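Local atomic coordinates of protein (superoxide dismutase) (Aquifex pyrophilus, PDB entry 1COJ), a protein that catalyses the dismutation of superoxide radicals to hydrogen peroxide and dioxygen, using one iron ion per subunit. Residues G86-L100 with F184-F197. Numbering follows the deposited sequence.
Sequences GMLTPGGKGEPSEAL and FFKNINWDVVNERF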
ATOM      1  N   GLY A  86      25.380  -9.623  -4.001  1.00 10.77           N
ATOM      2  CA  GLY A  86      26.740  -9.131  -3.888  1.00 11.26           C
ATOM      3  C   GLY A  86      27.423  -9.293  -2.546  1.00 11.51           C
ATOM      4  O   GLY A  86      28.651  -9.238  -2.463  1.00 12.59           O
ATOM      5  N   MET A  87      26.649  -9.512  -1.491  1.00 10.22           N
ATOM      6  CA  MET A  87      27.244  -9.667  -0.175  1.00 12.15           C
ATOM      7  C   MET A  87      27.239 -11.103   0.338  1.00 11.74           C
ATOM      8  O   MET A  87      27.452 -11.333   1.528  1.00 13.12           O
ATOM      9  CB  MET A  87      26.566  -8.739   0.838  1.00 11.99           C
ATOM     10  CG  MET A  87      25.112  -9.073   1.137  1.00 13.43           C
ATOM     11  SD  MET A  87      24.420  -8.010   2.409  1.00 13.68           S
ATOM     12  CE  MET A  87      25.140  -8.725   3.863  1.00 14.06           C
ATOM     13  N   LEU A  88      27.005 -12.066  -0.551  1.00 13.97           N
ATOM     14  CA  LEU A  88      26.985 -13.476  -0.165  1.00 15.34           C
ATOM     15  C   LEU A  88      28.159 -14.256  -0.762  1.00 16.80           C
ATOM     16  O   LEU A  88      28.420 -14.179  -1.966  1.00 19.85           O
ATOM     17  CB  LEU A  88      25.662 -14.131  -0.581  1.00 13.74           C
ATOM     18  CG  LEU A  88      24.399 -13.647   0.141  1.00 14.22           C
ATOM     19  CD1 LEU A  88      23.165 -14.150  -0.582  1.00 15.18           C
ATOM     20  CD2 LEU A  88      24.403 -14.106   1.592  1.00 13.79           C
ATOM     21  N   THR A  89      28.893 -14.965   0.096  1.00 18.14           N
ATOM     22  CA  THR A  89      30.029 -15.795  -0.320  1.00 19.80           C
ATOM     23  C   THR A  89      29.912 -17.098   0.449  1.00 18.92           C
ATOM     24  O   THR A  89      29.537 -17.084   1.622  1.00 17.36           O
ATOM     25  CB  THR A  89      31.406 -15.151   0.023  1.00 21.78           C
ATOM     26  OG1 THR A  89      31.324 -13.736  -0.140  1.00 33.01           O
ATOM     27  CG2 THR A  89      32.466 -15.630  -0.889  1.00 21.63           C
ATOM     28  N   PRO A  90      30.232 -18.240  -0.192  1.00 19.29           N
ATOM     29  CA  PRO A  90      30.143 -19.541   0.478  1.00 18.27           C
ATOM     30  C   PRO A  90      30.893 -19.604   1.808  1.00 18.92           C
ATOM     31  O   PRO A  90      32.105 -19.415   1.862  1.00 19.65           O
ATOM     32  CB  PRO A  90      30.713 -20.512  -0.566  1.00 19.34           C
ATOM     33  CG  PRO A  90      31.532 -19.632  -1.478  1.00 21.78           C
ATOM     34  CD  PRO A  90      30.670 -18.411  -1.588  1.00 18.67           C
ATOM     35  N   GLY A  91      30.146 -19.808   2.887  1.00 17.87           N
ATOM     36  CA  GLY A  91      30.727 -19.892   4.211  1.00 18.00           C
ATOM     37  C   GLY A  91      31.056 -18.556   4.846  1.00 19.77           C
ATOM     38  O   GLY A  91      31.487 -18.515   5.996  1.00 21.12           O
ATOM     39  N   GLY A  92      30.851 -17.467   4.116  1.00 20.47           N
ATOM     40  CA  GLY A  92      31.137 -16.151   4.656  1.00 21.20           C
ATOM     41  C   GLY A  92      32.582 -15.754   4.439  1.00 23.68           C
ATOM     42  O   GLY A  92      33.397 -16.566   3.986  1.00 26.33           O
ATOM     43  N   LYS A  93      32.908 -14.506   4.765  1.00 23.39           N
ATOM     44  CA  LYS A  93      34.268 -14.006   4.592  1.00 24.09           C
ATOM     45  C   LYS A  93      34.523 -12.775   5.455  1.00 24.03           C
ATOM     46  O   LYS A  93      33.658 -11.910   5.586  1.00 22.86           O
ATOM     47  CB  LYS A  93      34.508 -13.656   3.123  1.00 26.28           C
ATOM     48  CG  LYS A  93      35.958 -13.410   2.753  1.00 29.98           C
ATOM     49  CD  LYS A  93      36.086 -13.174   1.255  1.00 36.11           C
ATOM     50  CE  LYS A  93      37.536 -13.194   0.793  1.00 40.96           C
ATOM     51  NZ  LYS A  93      38.372 -12.123   1.400  1.00 44.12           N
ATOM     52  N   GLY A  94      35.718 -12.702   6.031  1.00 24.07           N
ATOM     53  CA  GLY A  94      36.089 -11.572   6.861  1.00 22.31           C
ATOM     54  C   GLY A  94      35.300 -11.479   8.147  1.00 22.36           C
ATOM     55  O   GLY A  94      34.702 -12.463   8.595  1.00 22.45           O
ATOM     56  N   GLU A  95      35.301 -10.286   8.732  1.00 24.18           N
ATOM     57  CA  GLU A  95      34.600  -9.998   9.980  1.00 26.02           C
ATOM     58  C   GLU A  95      34.232  -8.523   9.992  1.00 23.88           C
ATOM     59  O   GLU A  95      34.830  -7.721   9.269  1.00 22.24           O
ATOM     60  CB  GLU A  95      35.511 -10.249  11.184  1.00 32.54           C
ATOM     61  CG  GLU A  95      35.615 -11.684  11.648  1.00 41.30           C
ATOM     62  CD  GLU A  95      36.461 -11.798  12.902  1.00 45.07           C
ATOM     63  OE1 GLU A  95      36.130 -11.107  13.891  1.00 46.24           O
ATOM     64  OE2 GLU A  95      37.460 -12.554  12.894  1.00 47.62           O
ATOM     65  N   PRO A  96      33.221  -8.144  10.785  1.00 23.15           N
ATOM     66  CA  PRO A  96      32.866  -6.723  10.813  1.00 23.05           C
ATOM     67  C   PRO A  96      34.039  -5.913  11.380  1.00 23.88           C
ATOM     68  O   PRO A  96      34.687  -6.332  12.341  1.00 24.24           O
ATOM     69  CB  PRO A  96      31.639  -6.690  11.729  1.00 23.58           C
ATOM     70  CG  PRO A  96      31.761  -7.944  12.552  1.00 23.42           C
ATOM     71  CD  PRO A  96      32.269  -8.947  11.571  1.00 20.95           C
ATOM     72  N   SER A  97      34.337  -4.784  10.751  1.00 22.72           N
ATOM     73  CA  SER A  97      35.433  -3.931  11.179  1.00 22.31           C
ATOM     74  C   SER A  97      35.208  -3.360  12.574  1.00 24.10           C
ATOM     75  O   SER A  97      34.076  -3.318  13.071  1.00 24.99           O
ATOM     76  CB  SER A  97      35.623  -2.792  10.178  1.00 21.34           C
ATOM     77  OG  SER A  97      34.464  -1.980  10.093  1.00 19.29           O
ATOM     78  N   GLU A  98      36.288  -2.901  13.200  1.00 24.14           N
ATOM     79  CA  GLU A  98      36.191  -2.322  14.534  1.00 24.52           C
ATOM     80  C   GLU A  98      35.317  -1.081  14.489  1.00 21.33           C
ATOM     81  O   GLU A  98      34.493  -0.867  15.377  1.00 20.22           O
ATOM     82  CB  GLU A  98      37.573  -1.985  15.095  1.00 27.63           C
ATOM     83  CG  GLU A  98      38.444  -3.212  15.367  1.00 36.51           C
ATOM     84  CD  GLU A  98      37.826  -4.184  16.374  1.00 41.71           C
ATOM     85  OE1 GLU A  98      37.658  -5.378  16.033  1.00 45.13           O
ATOM     86  OE2 GLU A  98      37.524  -3.759  17.511  1.00 44.97           O
ATOM     87  N   ALA A  99      35.471  -0.291  13.434  1.00 18.19           N
ATOM     88  CA  ALA A  99      34.682   0.922  13.263  1.00 19.18           C
ATOM     89  C   ALA A  99      33.196   0.573  13.189  1.00 18.75           C
ATOM     90  O   ALA A  99      32.366   1.232  13.821  1.00 19.06           O
ATOM     91  CB  ALA A  99      35.113   1.663  12.009  1.00 19.98           C
ATOM     92  N   LEU A 100      32.867  -0.474  12.436  1.00 18.28           N
ATOM     93  CA  LEU A 100      31.479  -0.905  12.300  1.00 18.66           C
ATOM     94  C   LEU A 100      30.934  -1.393  13.640  1.00 18.55           C
ATOM     95  O   LEU A 100      29.835  -1.007  14.047  1.00 17.50           O
ATOM     96  CB  LEU A 100      31.351  -2.003  11.239  1.00 18.16           C
ATOM     97  CG  LEU A 100      29.951  -2.600  11.057  1.00 19.65           C
ATOM     98  CD1 LEU A 100      28.946  -1.508  10.701  1.00 18.90           C
ATOM     99  CD2 LEU A 100      29.978  -3.677   9.984  1.00 20.10           C
ATOM    100  N   PHE A 184      21.549 -17.143   5.937  1.00 13.24           N
ATOM    101  CA  PHE A 184      21.993 -15.879   5.352  1.00 12.99           C
ATOM    102  C   PHE A 184      23.188 -15.331   6.140  1.00 13.15           C
ATOM    103  O   PHE A 184      24.201 -14.929   5.559  1.00 10.81           O
ATOM    104  CB  PHE A 184      20.853 -14.847   5.335  1.00 13.11           C
ATOM    105  CG  PHE A 184      21.282 -13.488   4.855  1.00 12.20           C
ATOM    106  CD1 PHE A 184      21.240 -13.170   3.501  1.00 13.33           C
ATOM    107  CD2 PHE A 184      21.752 -12.532   5.753  1.00 12.69           C
ATOM    108  CE1 PHE A 184      21.669 -11.920   3.051  1.00 12.94           C
ATOM    109  CE2 PHE A 184      22.181 -11.284   5.312  1.00 11.94           C
ATOM    110  CZ  PHE A 184      22.137 -10.979   3.957  1.00 10.52           C
ATOM    111  N   PHE A 185      23.067 -15.319   7.463  1.00 14.65           N
ATOM    112  CA  PHE A 185      24.144 -14.830   8.314  1.00 16.98           C
ATOM    113  C   PHE A 185      25.440 -15.636   8.195  1.00 17.55           C
ATOM    114  O   PHE A 185      26.527 -15.091   8.389  1.00 18.69           O
ATOM    115  CB  PHE A 185      23.683 -14.756   9.768  1.00 19.23           C
ATOM    116  CG  PHE A 185      22.900 -13.512  10.085  1.00 24.05           C
ATOM    117  CD1 PHE A 185      23.559 -12.331  10.417  1.00 25.78           C
ATOM    118  CD2 PHE A 185      21.511 -13.510  10.026  1.00 25.20           C
ATOM    119  CE1 PHE A 185      22.846 -11.163  10.685  1.00 25.83           C
ATOM    120  CE2 PHE A 185      20.787 -12.346  10.290  1.00 25.92           C
ATOM    121  CZ  PHE A 185      21.455 -11.173  10.619  1.00 25.23           C
ATOM    122  N   LYS A 186      25.327 -16.919   7.855  1.00 17.70           N
ATOM    123  CA  LYS A 186      26.502 -17.781   7.705  1.00 19.08           C
ATOM    124  C   LYS A 186      27.293 -17.479   6.439  1.00 18.07           C
ATOM    125  O   LYS A 186      28.464 -17.847   6.335  1.00 19.74           O
ATOM    126  CB  LYS A 186      26.105 -19.261   7.661  1.00 20.17           C
ATOM    127  CG  LYS A 186      25.586 -19.848   8.948  1.00 28.50           C
ATOM    128  CD  LYS A 186      25.591 -21.367   8.848  1.00 34.73           C
ATOM    129  CE  LYS A 186      24.875 -22.024  10.019  1.00 39.39           C
ATOM    130  NZ  LYS A 186      23.396 -21.851   9.945  1.00 43.08           N
ATOM    131  N   ASN A 187      26.669 -16.815   5.473  1.00 15.10           N
ATOM    132  CA  ASN A 187      27.345 -16.524   4.218  1.00 14.85           C
ATOM    133  C   ASN A 187      27.643 -15.057   3.949  1.00 15.73           C
ATOM    134  O   ASN A 187      27.926 -14.684   2.809  1.00 18.27           O
ATOM    135  CB  ASN A 187      26.543 -17.107   3.053  1.00 13.94           C
ATOM    136  CG  ASN A 187      26.446 -18.610   3.116  1.00 13.46           C
ATOM    137  OD1 ASN A 187      25.474 -19.167   3.608  1.00 15.71           O
ATOM    138  ND2 ASN A 187      27.452 -19.274   2.600  1.00 10.32           N
ATOM    139  N   ILE A 188      27.642 -14.231   4.989  1.00 14.92           N
ATOM    140  CA  ILE A 188      27.902 -12.809   4.805  1.00 14.44           C
ATOM    141  C   ILE A 188      29.361 -12.499   4.493  1.00 14.68           C
ATOM    142  O   ILE A 188      30.273 -12.950   5.192  1.00 14.25           O
ATOM    143  CB  ILE A 188      27.458 -11.977   6.032  1.00 14.80           C
ATOM    144  CG1 ILE A 188      25.934 -12.024   6.170  1.00 14.45           C
ATOM    145  CG2 ILE A 188      27.925 -10.532   5.887  1.00 13.23           C
ATOM    146  CD1 ILE A 188      25.387 -11.244   7.356  1.00 14.21           C
ATOM    147  N   ASN A 189      29.572 -11.763   3.406  1.00 13.09           N
ATOM    148  CA  ASN A 189      30.903 -11.349   3.000  1.00 13.47           C
ATOM    149  C   ASN A 189      31.147 -10.005   3.685  1.00 15.40           C
ATOM    150  O   ASN A 189      30.737  -8.955   3.183  1.00 16.37           O
ATOM    151  CB  ASN A 189      30.978 -11.192   1.482  1.00 10.56           C
ATOM    152  CG  ASN A 189      32.373 -10.857   0.998  1.00 12.85           C
ATOM    153  OD1 ASN A 189      33.199 -10.306   1.733  1.00 16.23           O
ATOM    154  ND2 ASN A 189      32.652 -11.191  -0.246  1.00 14.11           N
ATOM    155  N   TRP A 190      31.806 -10.042   4.837  1.00 15.21           N
ATOM    156  CA  TRP A 190      32.090  -8.834   5.600  1.00 16.30           C
ATOM    157  C   TRP A 190      33.029  -7.842   4.935  1.00 17.49           C
ATOM    158  O   TRP A 190      33.046  -6.669   5.308  1.00 18.16           O
ATOM    159  CB  TRP A 190      32.578  -9.193   6.998  1.00 17.17           C
ATOM    160  CG  TRP A 190      31.486  -9.767   7.828  1.00 18.62           C
ATOM    161  CD1 TRP A 190      31.286 -11.085   8.133  1.00 18.36           C
ATOM    162  CD2 TRP A 190      30.403  -9.045   8.423  1.00 19.12           C
ATOM    163  NE1 TRP A 190      30.139 -11.228   8.879  1.00 18.71           N
ATOM    164  CE2 TRP A 190      29.580  -9.993   9.073  1.00 19.75           C
ATOM    165  CE3 TRP A 190      30.049  -7.690   8.469  1.00 18.93           C
ATOM    166  CZ2 TRP A 190      28.418  -9.625   9.764  1.00 20.52           C
ATOM    167  CZ3 TRP A 190      28.895  -7.325   9.157  1.00 18.92           C
ATOM    168  CH2 TRP A 190      28.093  -8.291   9.794  1.00 18.60           C
ATOM    169  N   ASP A 191      33.800  -8.294   3.951  1.00 16.66           N
ATOM    170  CA  ASP A 191      34.698  -7.393   3.235  1.00 17.85           C
ATOM    171  C   ASP A 191      33.820  -6.387   2.493  1.00 16.42           C
ATOM    172  O   ASP A 191      34.095  -5.186   2.491  1.00 16.53           O
ATOM    173  CB  ASP A 191      35.562  -8.164   2.232  1.00 20.81           C
ATOM    174  CG  ASP A 191      36.658  -8.986   2.896  1.00 24.51           C
ATOM    175  OD1 ASP A 191      36.736  -9.021   4.141  1.00 24.81           O
ATOM    176  OD2 ASP A 191      37.458  -9.595   2.160  1.00 28.81           O
ATOM    177  N   VAL A 192      32.741  -6.895   1.900  1.00 16.01           N
ATOM    178  CA  VAL A 192      31.783  -6.077   1.158  1.00 16.27           C
ATOM    179  C   VAL A 192      31.056  -5.103   2.091  1.00 15.34           C
ATOM    180  O   VAL A 192      31.024  -3.896   1.838  1.00 15.46           O
ATOM    181  CB  VAL A 192      30.750  -6.972   0.411  1.00 15.46           C
ATOM    182  CG1 VAL A 192      29.632  -6.130  -0.191  1.00 15.88           C
ATOM    183  CG2 VAL A 192      31.447  -7.756  -0.695  1.00 15.60           C
ATOM    184  N   VAL A 193      30.519  -5.627   3.188  1.00 14.63           N
ATOM    185  CA  VAL A 193      29.800  -4.806   4.161  1.00 15.29           C
ATOM    186  C   VAL A 193      30.698  -3.725   4.770  1.00 16.28           C
ATOM    187  O   VAL A 193      30.287  -2.571   4.891  1.00 16.51           O
ATOM    188  CB  VAL A 193      29.185  -5.674   5.287  1.00 14.91           C
ATOM    189  CG1 VAL A 193      28.435  -4.800   6.286  1.00 13.82           C
ATOM    190  CG2 VAL A 193      28.254  -6.718   4.685  1.00 13.80           C
ATOM    191  N   ASN A 194      31.926  -4.088   5.130  1.00 15.01           N
ATOM    192  CA  ASN A 194      32.860  -3.130   5.720  1.00 14.96           C
ATOM    193  C   ASN A 194      33.164  -1.985   4.761  1.00 14.78           C
ATOM    194  O   ASN A 194      33.282  -0.826   5.180  1.00 14.56           O
ATOM    195  CB  ASN A 194      34.163  -3.816   6.141  1.00 15.52           C
ATOM    196  CG  ASN A 194      33.982  -4.771   7.312  1.00 17.42           C
ATOM    197  OD1 ASN A 194      34.877  -5.555   7.619  1.00 19.79           O
ATOM    198  ND2 ASN A 194      32.832  -4.716   7.964  1.00 14.86           N
ATOM    199  N   GLU A 195      33.292  -2.306   3.475  1.00 15.54           N
ATOM    200  CA  GLU A 195      33.563  -1.288   2.469  1.00 16.93           C
ATOM    201  C   GLU A 195      32.368  -0.357   2.335  1.00 15.71           C
ATOM    202  O   GLU A 195      32.530   0.859   2.233  1.00 15.85           O
ATOM    203  CB  GLU A 195      33.878  -1.916   1.114  1.00 20.08           C
ATOM    204  CG  GLU A 195      33.990  -0.876   0.009  1.00 29.60           C
ATOM    205  CD  GLU A 195      34.551  -1.426  -1.281  1.00 36.00           C
ATOM    206  OE1 GLU A 195      35.451  -0.772  -1.848  1.00 40.94           O
ATOM    207  OE2 GLU A 195      34.093  -2.499  -1.733  1.00 41.01           O
ATOM    208  N   ARG A 196      31.171  -0.936   2.330  1.00 15.12           N
ATOM    209  CA  ARG A 196      29.946  -0.152   2.233  1.00 13.96           C
ATOM    210  C   ARG A 196      29.895   0.834   3.396  1.00 14.62           C
ATOM    211  O   ARG A 196      29.572   2.008   3.212  1.00 14.41           O
ATOM    212  CB  ARG A 196      28.717  -1.060   2.277  1.00 11.89           C
ATOM    213  CG  ARG A 196      28.541  -1.945   1.058  1.00 12.05           C
ATOM    214  CD  ARG A 196      27.273  -2.777   1.175  1.00 11.72           C
ATOM    215  NE  ARG A 196      27.105  -3.691   0.047  1.00 13.47           N
ATOM    216  CZ  ARG A 196      26.241  -4.702   0.022  1.00 10.29           C
ATOM    217  NH1 ARG A 196      25.454  -4.936   1.060  1.00 10.77           N
ATOM    218  NH2 ARG A 196      26.197  -5.511  -1.026  1.00 10.73           N
ATOM    219  N   PHE A 197      30.255   0.358   4.585  1.00 13.65           N
ATOM    220  CA  PHE A 197      30.250   1.191   5.784  1.00 16.11           C
ATOM    221  C   PHE A 197      31.225   2.357   5.680  1.00 16.79           C
ATOM    222  O   PHE A 197      30.887   3.490   6.038  1.00 15.40           O
ATOM    223  CB  PHE A 197      30.564   0.355   7.029  1.00 15.08           C
ATOM    224  CG  PHE A 197      30.531   1.142   8.316  1.00 16.14           C
ATOM    225  CD1 PHE A 197      29.333   1.661   8.801  1.00 16.18           C
ATOM    226  CD2 PHE A 197      31.697   1.368   9.042  1.00 17.02           C
ATOM    227  CE1 PHE A 197      29.294   2.393   9.992  1.00 16.36           C
ATOM    228  CE2 PHE A 197      31.671   2.097  10.234  1.00 16.82           C
ATOM    229  CZ  PHE A 197      30.469   2.611  10.709  1.00 15.73           C
TER
HETATM  230  O   HOH W   1      30.412 -11.618  -2.031  1.00 17.81           O
HETATM  231  O   HOH W   2      34.391  -0.472   7.775  1.00 25.71           O
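Pro-96 lies on the indole of Trp-190, its CD 3.8 Å from the centroid of the five-membered ring and almost straight above it, a CH-pi contact; Ile-188 CG2 covers the opposite face. Leu-100 fits as a knob among Trp-190, Val-193, Asn-194 and Phe-197. CG anti to the backbone N (chi1 177°) carries the isobutyl end in among them, where CD2 reaches Trp-190 CZ3 at 3.9 Å and CD1 lies over the face of the Phe-197 ring. Were Trp-190 an alanine, the indole's place between Pro-96 and Ile-188 would probably become a gap, and Leu-100 would lose one wall of its pocket. At the other end Met-87 bends at chi3, bringing CE within 3.8 Å of Phe-184 CZ and close to Val-193 CG2; its sulfur lies at the edge of the Phe-184 ring, a Met-aromatic contact. Leu-88 CD2 also meets that ring.

Backbone hydrogen bonds join the two segments on both flanks of residues 187-190. Asn-189 N gives to Met-87 O and Thr-89 N to Asn-187 O, both at 2.9 Å; beyond the type II turn 89-92, Lys-93 N gives to Ile-188 O and Trp-190 N to Lys-93 O. Lys-93 NZ makes a salt bridge to Asp-191 OD2 at 2.8 Å, on the syn side but 32° out of the carboxylate plane. Asn-189 N-caps helix 190-207, its OD1 accepting weak bonds from Asp-191 N and Val-192 N, and its ND2 gives to a water that also bonds Gly-86 O. Further out, the Arg-196 guanidinium beside Met-87 is held by the carbonyls of Leu-83 and Leu-159. The linker between the alpha-hairpin and C-terminal domains of this iron/manganese superoxide dismutase is thus fastened to the turn 187-189 and the start of helix 190-207, with the side chains of Leu-88 and Phe-184 each about 7 Å from that of an iron ligand, His-27 and Asp-163 respectively.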